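Long-range contact in endo-alpha-(1->5)-L-arabinanase (PDB 6B7K), which probably cleaves internal alpha-(1->5)-arabinofuranosidic linkages of arabinan as a calcium-containing glycoside hydrolase of family 43: residues A[214-226]-A[247-261]. Numbering follows the deposited sequence.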
ATOM      1  N   LYS A 214      17.288  -0.941   0.151  1.00 55.38           N
ATOM      2  CA  LYS A 214      18.666  -1.404   0.260  1.00 51.68           C
ATOM      3  C   LYS A 214      18.845  -2.844  -0.210  1.00 50.79           C
ATOM      4  O   LYS A 214      19.920  -3.418  -0.014  1.00 47.96           O
ATOM      5  CB  LYS A 214      19.165  -1.245   1.698  1.00 50.40           C
ATOM      6  N   GLY A 215      17.822  -3.439  -0.820  1.00 53.36           N
ATOM      7  CA  GLY A 215      17.990  -4.755  -1.425  1.00 53.27           C
ATOM      8  C   GLY A 215      18.153  -5.845  -0.383  1.00 52.90           C
ATOM      9  O   GLY A 215      17.403  -5.914   0.598  1.00 54.73           O
ATOM     10  N   VAL A 216      19.142  -6.719  -0.604  1.00 50.96           N
ATOM     11  CA  VAL A 216      19.448  -7.790   0.345  1.00 50.70           C
ATOM     12  C   VAL A 216      19.673  -7.233   1.743  1.00 49.87           C
ATOM     13  O   VAL A 216      19.322  -7.873   2.741  1.00 51.14           O
ATOM     14  CB  VAL A 216      20.676  -8.596  -0.134  1.00 49.09           C
ATOM     15  CG1 VAL A 216      21.132  -9.586   0.930  1.00 48.61           C
ATOM     16  CG2 VAL A 216      20.370  -9.327  -1.406  1.00 49.76           C
ATOM     17  N   ASP A 217      20.243  -6.035   1.841  1.00 48.43           N
ATOM     18  CA  ASP A 217      20.619  -5.448   3.119  1.00 47.88           C
ATOM     19  C   ASP A 217      19.545  -4.543   3.717  1.00 50.75           C
ATOM     20  O   ASP A 217      19.795  -3.912   4.746  1.00 51.89           O
ATOM     21  CB  ASP A 217      21.920  -4.660   2.966  1.00 45.14           C
ATOM     22  CG  ASP A 217      23.145  -5.523   3.136  1.00 43.19           C
ATOM     23  OD1 ASP A 217      22.999  -6.696   3.541  1.00 43.13           O
ATOM     24  OD2 ASP A 217      24.257  -5.025   2.868  1.00 42.28           O
ATOM     25  N   SER A 218      18.364  -4.471   3.115  1.00 53.05           N
ATOM     26  CA  SER A 218      17.347  -3.547   3.593  1.00 56.13           C
ATOM     27  C   SER A 218      16.684  -4.064   4.863  1.00 58.55           C
ATOM     28  O   SER A 218      16.376  -5.253   4.983  1.00 59.28           O
ATOM     29  CB  SER A 218      16.292  -3.307   2.512  1.00 58.17           C
ATOM     30  OG  SER A 218      15.729  -4.524   2.058  1.00 59.18           O
ATOM     31  N   THR A 219      16.471  -3.159   5.815  1.00 60.82           N
ATOM     32  CA  THR A 219      15.752  -3.465   7.051  1.00 64.35           C
ATOM     33  C   THR A 219      14.294  -3.087   6.845  1.00 70.42           C
ATOM     34  O   THR A 219      13.920  -1.924   6.987  1.00 72.94           O
ATOM     35  CB  THR A 219      16.348  -2.708   8.230  1.00 63.25           C
ATOM     36  OG1 THR A 219      16.196  -1.299   8.014  1.00 63.93           O
ATOM     37  CG2 THR A 219      17.834  -3.027   8.389  1.00 59.45           C
ATOM     38  N   TYR A 220      13.475  -4.055   6.469  1.00 47.18           N
ATOM     39  CA  TYR A 220      12.073  -3.795   6.196  1.00 45.87           C
ATOM     40  C   TYR A 220      11.245  -4.812   6.964  1.00 46.90           C
ATOM     41  O   TYR A 220      11.498  -6.019   6.875  1.00 47.48           O
ATOM     42  CB  TYR A 220      11.788  -3.872   4.686  1.00 44.74           C
ATOM     43  CG  TYR A 220      10.842  -2.819   4.121  1.00 43.22           C
ATOM     44  CD1 TYR A 220      10.574  -1.645   4.813  1.00 42.74           C
ATOM     45  CD2 TYR A 220      10.221  -3.005   2.886  1.00 41.99           C
ATOM     46  CE1 TYR A 220       9.714  -0.686   4.292  1.00 41.79           C
ATOM     47  CE2 TYR A 220       9.357  -2.055   2.361  1.00 40.68           C
ATOM     48  CZ  TYR A 220       9.107  -0.902   3.068  1.00 40.83           C
ATOM     49  OH  TYR A 220       8.255   0.037   2.536  1.00 39.99           O
ATOM     50  N   LYS A 221      10.252  -4.331   7.704  1.00 48.35           N
ATOM     51  CA  LYS A 221       9.422  -5.188   8.533  1.00 51.22           C
ATOM     52  C   LYS A 221       7.956  -4.878   8.274  1.00 44.98           C
ATOM     53  O   LYS A 221       7.611  -3.873   7.651  1.00 42.00           O
ATOM     54  CB  LYS A 221       9.757  -5.016  10.018  1.00 58.78           C
ATOM     55  CG  LYS A 221      11.168  -5.431  10.375  1.00 65.81           C
ATOM     56  CD  LYS A 221      11.515  -4.938  11.764  1.00 71.00           C
ATOM     57  CE  LYS A 221      12.984  -5.142  12.061  1.00 80.12           C
ATOM     58  NZ  LYS A 221      13.829  -4.360  11.119  1.00 86.27           N
ATOM     59  N   ILE A 222       7.092  -5.767   8.755  1.00 42.41           N
ATOM     60  CA  ILE A 222       5.645  -5.617   8.652  1.00 39.72           C
ATOM     61  C   ILE A 222       5.072  -5.703  10.058  1.00 39.68           C
ATOM     62  O   ILE A 222       5.252  -6.717  10.745  1.00 40.73           O
ATOM     63  CB  ILE A 222       5.019  -6.685   7.741  1.00 38.54           C
ATOM     64  CG1 ILE A 222       5.508  -6.513   6.301  1.00 37.33           C
ATOM     65  CG2 ILE A 222       3.500  -6.617   7.808  1.00 38.02           C
ATOM     66  CD1 ILE A 222       5.020  -7.591   5.363  1.00 36.88           C
ATOM     67  N   ALA A 223       4.391  -4.641  10.485  1.00 38.61           N
ATOM     68  CA  ALA A 223       3.819  -4.555  11.821  1.00 39.03           C
ATOM     69  C   ALA A 223       2.353  -4.161  11.725  1.00 38.24           C
ATOM     70  O   ALA A 223       1.942  -3.466  10.792  1.00 37.89           O
ATOM     71  CB  ALA A 223       4.575  -3.544  12.691  1.00 39.73           C
ATOM     72  N   TYR A 224       1.570  -4.598  12.709  1.00 38.24           N
ATOM     73  CA  TYR A 224       0.125  -4.422  12.685  1.00 37.99           C
ATOM     74  C   TYR A 224      -0.377  -3.925  14.034  1.00 39.49           C
ATOM     75  O   TYR A 224       0.322  -3.994  15.049  1.00 40.70           O
ATOM     76  CB  TYR A 224      -0.591  -5.730  12.306  1.00 37.63           C
ATOM     77  CG  TYR A 224      -0.198  -6.921  13.150  1.00 38.23           C
ATOM     78  CD1 TYR A 224       0.928  -7.672  12.842  1.00 38.31           C
ATOM     79  CD2 TYR A 224      -0.955  -7.299  14.250  1.00 39.18           C
ATOM     80  CE1 TYR A 224       1.294  -8.760  13.607  1.00 39.29           C
ATOM     81  CE2 TYR A 224      -0.598  -8.391  15.021  1.00 40.37           C
ATOM     82  CZ  TYR A 224       0.529  -9.116  14.694  1.00 40.52           C
ATOM     83  OH  TYR A 224       0.894 -10.201  15.454  1.00 42.21           O
ATOM     84  N   GLY A 225      -1.610  -3.421  14.027  1.00 39.71           N
ATOM     85  CA  GLY A 225      -2.254  -2.947  15.237  1.00 40.92           C
ATOM     86  C   GLY A 225      -3.754  -2.934  15.066  1.00 42.15           C
ATOM     87  O   GLY A 225      -4.269  -2.956  13.943  1.00 41.76           O
ATOM     88  N   ARG A 226      -4.461  -2.892  16.194  1.00 43.87           N
ATOM     89  CA  ARG A 226      -5.915  -2.956  16.202  1.00 43.96           C
ATOM     90  C   ARG A 226      -6.503  -1.731  16.884  1.00 44.43           C
ATOM     91  O   ARG A 226      -5.866  -1.106  17.737  1.00 44.85           O
ATOM     92  CB  ARG A 226      -6.425  -4.211  16.923  1.00 45.22           C
ATOM     93  CG  ARG A 226      -6.326  -4.115  18.438  1.00 46.66           C
ATOM     94  CD  ARG A 226      -7.239  -5.101  19.141  1.00 48.28           C
ATOM     95  NE  ARG A 226      -7.057  -6.469  18.671  1.00 48.34           N
ATOM     96  CZ  ARG A 226      -7.547  -7.537  19.293  1.00 49.58           C
ATOM     97  NH1 ARG A 226      -8.241  -7.391  20.413  1.00 50.85           N
ATOM     98  NH2 ARG A 226      -7.336  -8.750  18.800  1.00 49.43           N
ATOM     99  N   GLY A 247       3.934  -1.494  17.299  1.00 41.32           N
ATOM    100  CA  GLY A 247       3.852  -2.359  16.142  1.00 40.43           C
ATOM    101  C   GLY A 247       4.329  -3.763  16.447  1.00 41.71           C
ATOM    102  O   GLY A 247       5.526  -3.985  16.649  1.00 43.40           O
ATOM    103  N   THR A 248       3.404  -4.717  16.506  1.00 41.19           N
ATOM    104  CA  THR A 248       3.773  -6.121  16.630  1.00 41.85           C
ATOM    105  C   THR A 248       4.206  -6.636  15.263  1.00 40.78           C
ATOM    106  O   THR A 248       3.444  -6.554  14.294  1.00 40.01           O
ATOM    107  CB  THR A 248       2.608  -6.942  17.174  1.00 42.14           C
ATOM    108  OG1 THR A 248       1.407  -6.566  16.492  1.00 41.16           O
ATOM    109  CG2 THR A 248       2.441  -6.710  18.667  1.00 43.12           C
ATOM    110  N   ILE A 249       5.423  -7.162  15.185  1.00 41.22           N
ATOM    111  CA  ILE A 249       6.018  -7.537  13.908  1.00 40.80           C
ATOM    112  C   ILE A 249       5.390  -8.836  13.418  1.00 41.05           C
ATOM    113  O   ILE A 249       5.424  -9.858  14.111  1.00 43.20           O
ATOM    114  CB  ILE A 249       7.541  -7.668  14.029  1.00 42.29           C
ATOM    115  CG1 ILE A 249       8.166  -6.291  14.264  1.00 42.82           C
ATOM    116  CG2 ILE A 249       8.122  -8.321  12.786  1.00 42.01           C
ATOM    117  CD1 ILE A 249       9.656  -6.330  14.494  1.00 45.12           C
ATOM    118  N   LEU A 250       4.813  -8.795  12.219  1.00 39.15           N
ATOM    119  CA  LEU A 250       4.260  -9.984  11.587  1.00 39.43           C
ATOM    120  C   LEU A 250       5.288 -10.725  10.749  1.00 40.53           C
ATOM    121  O   LEU A 250       5.195 -11.951  10.604  1.00 41.49           O
ATOM    122  CB  LEU A 250       3.066  -9.607  10.704  1.00 37.42           C
ATOM    123  CG  LEU A 250       2.324 -10.749  10.008  1.00 37.23           C
ATOM    124  CD1 LEU A 250       1.707 -11.694  11.030  1.00 38.06           C
ATOM    125  CD2 LEU A 250       1.264 -10.199   9.068  1.00 36.84           C
ATOM    126  N   ASP A 251       6.266 -10.010  10.200  1.00 40.23           N
ATOM    127  CA  ASP A 251       7.268 -10.627   9.336  1.00 40.69           C
ATOM    128  C   ASP A 251       8.499  -9.736   9.307  1.00 40.86           C
ATOM    129  O   ASP A 251       8.409  -8.567   8.917  1.00 39.96           O
ATOM    130  CB  ASP A 251       6.711 -10.830   7.926  1.00 39.21           C
ATOM    131  CG  ASP A 251       7.674 -11.568   7.021  1.00 39.98           C
ATOM    132  OD1 ASP A 251       8.630 -12.182   7.540  1.00 41.71           O
ATOM    133  OD2 ASP A 251       7.478 -11.527   5.789  1.00 39.35           O
ATOM    134  N   SER A 252       9.644 -10.282   9.718  1.00 41.94           N
ATOM    135  CA  SER A 252      10.915  -9.581   9.622  1.00 42.13           C
ATOM    136  C   SER A 252      11.860 -10.195   8.599  1.00 42.10           C
ATOM    137  O   SER A 252      12.929  -9.627   8.351  1.00 41.82           O
ATOM    138  CB  SER A 252      11.606  -9.538  10.995  1.00 44.17           C
ATOM    139  OG  SER A 252      11.613 -10.816  11.609  1.00 45.84           O
ATOM    140  N   GLY A 253      11.500 -11.320   8.001  1.00 42.72           N
ATOM    141  CA  GLY A 253      12.295 -11.951   6.969  1.00 44.04           C
ATOM    142  C   GLY A 253      12.910 -13.259   7.439  1.00 47.15           C
ATOM    143  O   GLY A 253      12.913 -13.602   8.623  1.00 49.00           O
ATOM    144  N   ASN A 254      13.434 -13.997   6.466  1.00 47.63           N
ATOM    145  CA  ASN A 254      14.129 -15.252   6.730  1.00 50.04           C
ATOM    146  C   ASN A 254      15.460 -15.216   5.981  1.00 50.95           C
ATOM    147  O   ASN A 254      15.919 -14.166   5.514  1.00 50.04           O
ATOM    148  CB  ASN A 254      13.254 -16.454   6.349  1.00 50.64           C
ATOM    149  CG  ASN A 254      12.660 -16.336   4.953  1.00 49.12           C
ATOM    150  OD1 ASN A 254      13.089 -15.510   4.148  1.00 48.59           O
ATOM    151  ND2 ASN A 254      11.667 -17.170   4.663  1.00 48.44           N
ATOM    152  N   ASP A 255      16.102 -16.379   5.855  1.00 53.29           N
ATOM    153  CA  ASP A 255      17.406 -16.428   5.200  1.00 55.51           C
ATOM    154  C   ASP A 255      17.303 -16.156   3.703  1.00 54.94           C
ATOM    155  O   ASP A 255      18.249 -15.629   3.106  1.00 55.74           O
ATOM    156  CB  ASP A 255      18.065 -17.784   5.451  1.00 58.33           C
ATOM    157  CG  ASP A 255      18.492 -17.966   6.897  1.00 60.35           C
ATOM    158  OD1 ASP A 255      17.632 -17.861   7.797  1.00 59.19           O
ATOM    159  OD2 ASP A 255      19.691 -18.221   7.132  1.00 63.28           O
ATOM    160  N   ARG A 256      16.174 -16.498   3.083  1.00 53.44           N
ATOM    161  CA  ARG A 256      16.006 -16.305   1.647  1.00 52.70           C
ATOM    162  C   ARG A 256      15.432 -14.926   1.330  1.00 50.76           C
ATOM    163  O   ARG A 256      16.022 -14.164   0.559  1.00 50.88           O
ATOM    164  CB  ARG A 256      15.113 -17.414   1.073  1.00 52.43           C
ATOM    165  CG  ARG A 256      14.333 -17.021  -0.178  1.00 49.86           C
ATOM    166  CD  ARG A 256      14.922 -17.597  -1.455  1.00 50.51           C
ATOM    167  NE  ARG A 256      14.026 -17.362  -2.585  1.00 48.60           N
ATOM    168  CZ  ARG A 256      14.253 -17.777  -3.827  1.00 49.41           C
ATOM    169  NH1 ARG A 256      15.357 -18.452  -4.111  1.00 52.16           N
ATOM    170  NH2 ARG A 256      13.377 -17.513  -4.786  1.00 47.73           N
ATOM    171  N   TRP A 257      14.290 -14.591   1.923  1.00 49.19           N
ATOM    172  CA  TRP A 257      13.612 -13.329   1.660  1.00 46.97           C
ATOM    173  C   TRP A 257      13.982 -12.331   2.748  1.00 47.19           C
ATOM    174  O   TRP A 257      13.749 -12.584   3.935  1.00 47.73           O
ATOM    175  CB  TRP A 257      12.100 -13.530   1.588  1.00 45.17           C
ATOM    176  CG  TRP A 257      11.716 -14.517   0.539  1.00 45.17           C
ATOM    177  CD1 TRP A 257      11.285 -15.794   0.734  1.00 46.42           C
ATOM    178  CD2 TRP A 257      11.757 -14.318  -0.877  1.00 44.37           C
ATOM    179  NE1 TRP A 257      11.044 -16.401  -0.474  1.00 46.66           N
ATOM    180  CE2 TRP A 257      11.326 -15.516  -1.479  1.00 45.64           C
ATOM    181  CE3 TRP A 257      12.113 -13.243  -1.694  1.00 43.43           C
ATOM    182  CZ2 TRP A 257      11.239 -15.667  -2.863  1.00 45.87           C
ATOM    183  CZ3 TRP A 257      12.024 -13.393  -3.063  1.00 43.72           C
ATOM    184  CH2 TRP A 257      11.591 -14.596  -3.636  1.00 44.86           C
ATOM    185  N   LYS A 258      14.556 -11.203   2.340  1.00 46.93           N
ATOM    186  CA  LYS A 258      15.048 -10.192   3.260  1.00 47.52           C
ATOM    187  C   LYS A 258      14.247  -8.909   3.093  1.00 46.68           C
ATOM    188  O   LYS A 258      13.864  -8.546   1.976  1.00 46.10           O
ATOM    189  CB  LYS A 258      16.535  -9.921   3.027  1.00 48.71           C
ATOM    190  CG  LYS A 258      17.331 -11.170   2.680  1.00 50.21           C
ATOM    191  CD  LYS A 258      18.766 -11.075   3.165  1.00 52.14           C
ATOM    192  CE  LYS A 258      18.857 -11.253   4.672  1.00 52.70           C
ATOM    193  NZ  LYS A 258      18.436 -12.619   5.092  1.00 53.32           N
ATOM    194  N   GLY A 259      13.996  -8.237   4.210  1.00 47.10           N
ATOM    195  CA  GLY A 259      13.265  -6.992   4.223  1.00 46.16           C
ATOM    196  C   GLY A 259      11.918  -7.036   3.522  1.00 44.92           C
ATOM    197  O   GLY A 259      11.722  -6.407   2.478  1.00 44.51           O
ATOM    198  N   PRO A 260      10.960  -7.769   4.082  1.00 44.22           N
ATOM    199  CA  PRO A 260       9.603  -7.739   3.528  1.00 42.60           C
ATOM    200  C   PRO A 260       8.907  -6.438   3.884  1.00 41.56           C
ATOM    201  O   PRO A 260       9.157  -5.841   4.935  1.00 41.39           O
ATOM    202  CB  PRO A 260       8.916  -8.936   4.199  1.00 42.94           C
ATOM    203  CG  PRO A 260      10.021  -9.728   4.851  1.00 44.77           C
ATOM    204  CD  PRO A 260      11.067  -8.727   5.195  1.00 45.20           C
ATOM    205  N   GLY A 261       8.022  -5.991   3.003  1.00 41.22           N
ATOM    206  CA  GLY A 261       7.310  -4.761   3.287  1.00 40.97           C
ATOM    207  C   GLY A 261       6.358  -4.375   2.179  1.00 39.97           C
ATOM    208  O   GLY A 261       6.073  -5.156   1.268  1.00 39.24           O
TER
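Thr248 lies over one face of the Tyr224 ring, its CB 4.2 Å from the ring centroid in a CH-pi contact. With chi1 at 53°, Tyr224 CG sits between its own backbone N and carbonyl carbon, which carries the ring across to the neighbouring strand. A threonine suits the spot because its methine and OG1 both lie over the ring, OG1 offset toward the rim, and Thr248 OG1 also donates to Tyr224 O (3.1 Å), approaching from above the carbonyl plane. Leu250 meets the same ring at its edge, CB 3.5 Å from Tyr224 CE1, the two side chains roughly perpendicular.

Between these strands the antiparallel ladder is interrupted by a classic beta bulge: two residues, Leu250 and Asp251, lie opposite the single residue Ile222, whose O accepts from Leu250 N and, weakly, from Asp251 N. Ile222 in turn donates its N to Asp251 O (3.1 Å). The branches of Ile222 divide the apolar work: CG2 touches Leu250 CB, and CD1 comes within 4.3 Å of Pro260 CB, while the Asp251 carboxylate forms a salt bridge with Arg273.

Farther along, Tyr220 brings its ring close against Gly261, CD2 3.4 Å from Gly261 CA; glycine suits the place because, with no side chain, it lets the ring lie close against the backbone. Tyr220 OH makes a weak hydrogen bond to Glu192, the predicted proton donor. The bulged edge strand 248-251 thus completes one four-stranded blade of the five-bladed beta-propeller of family 43, and strand 257-266 opens the next beside the probable active site.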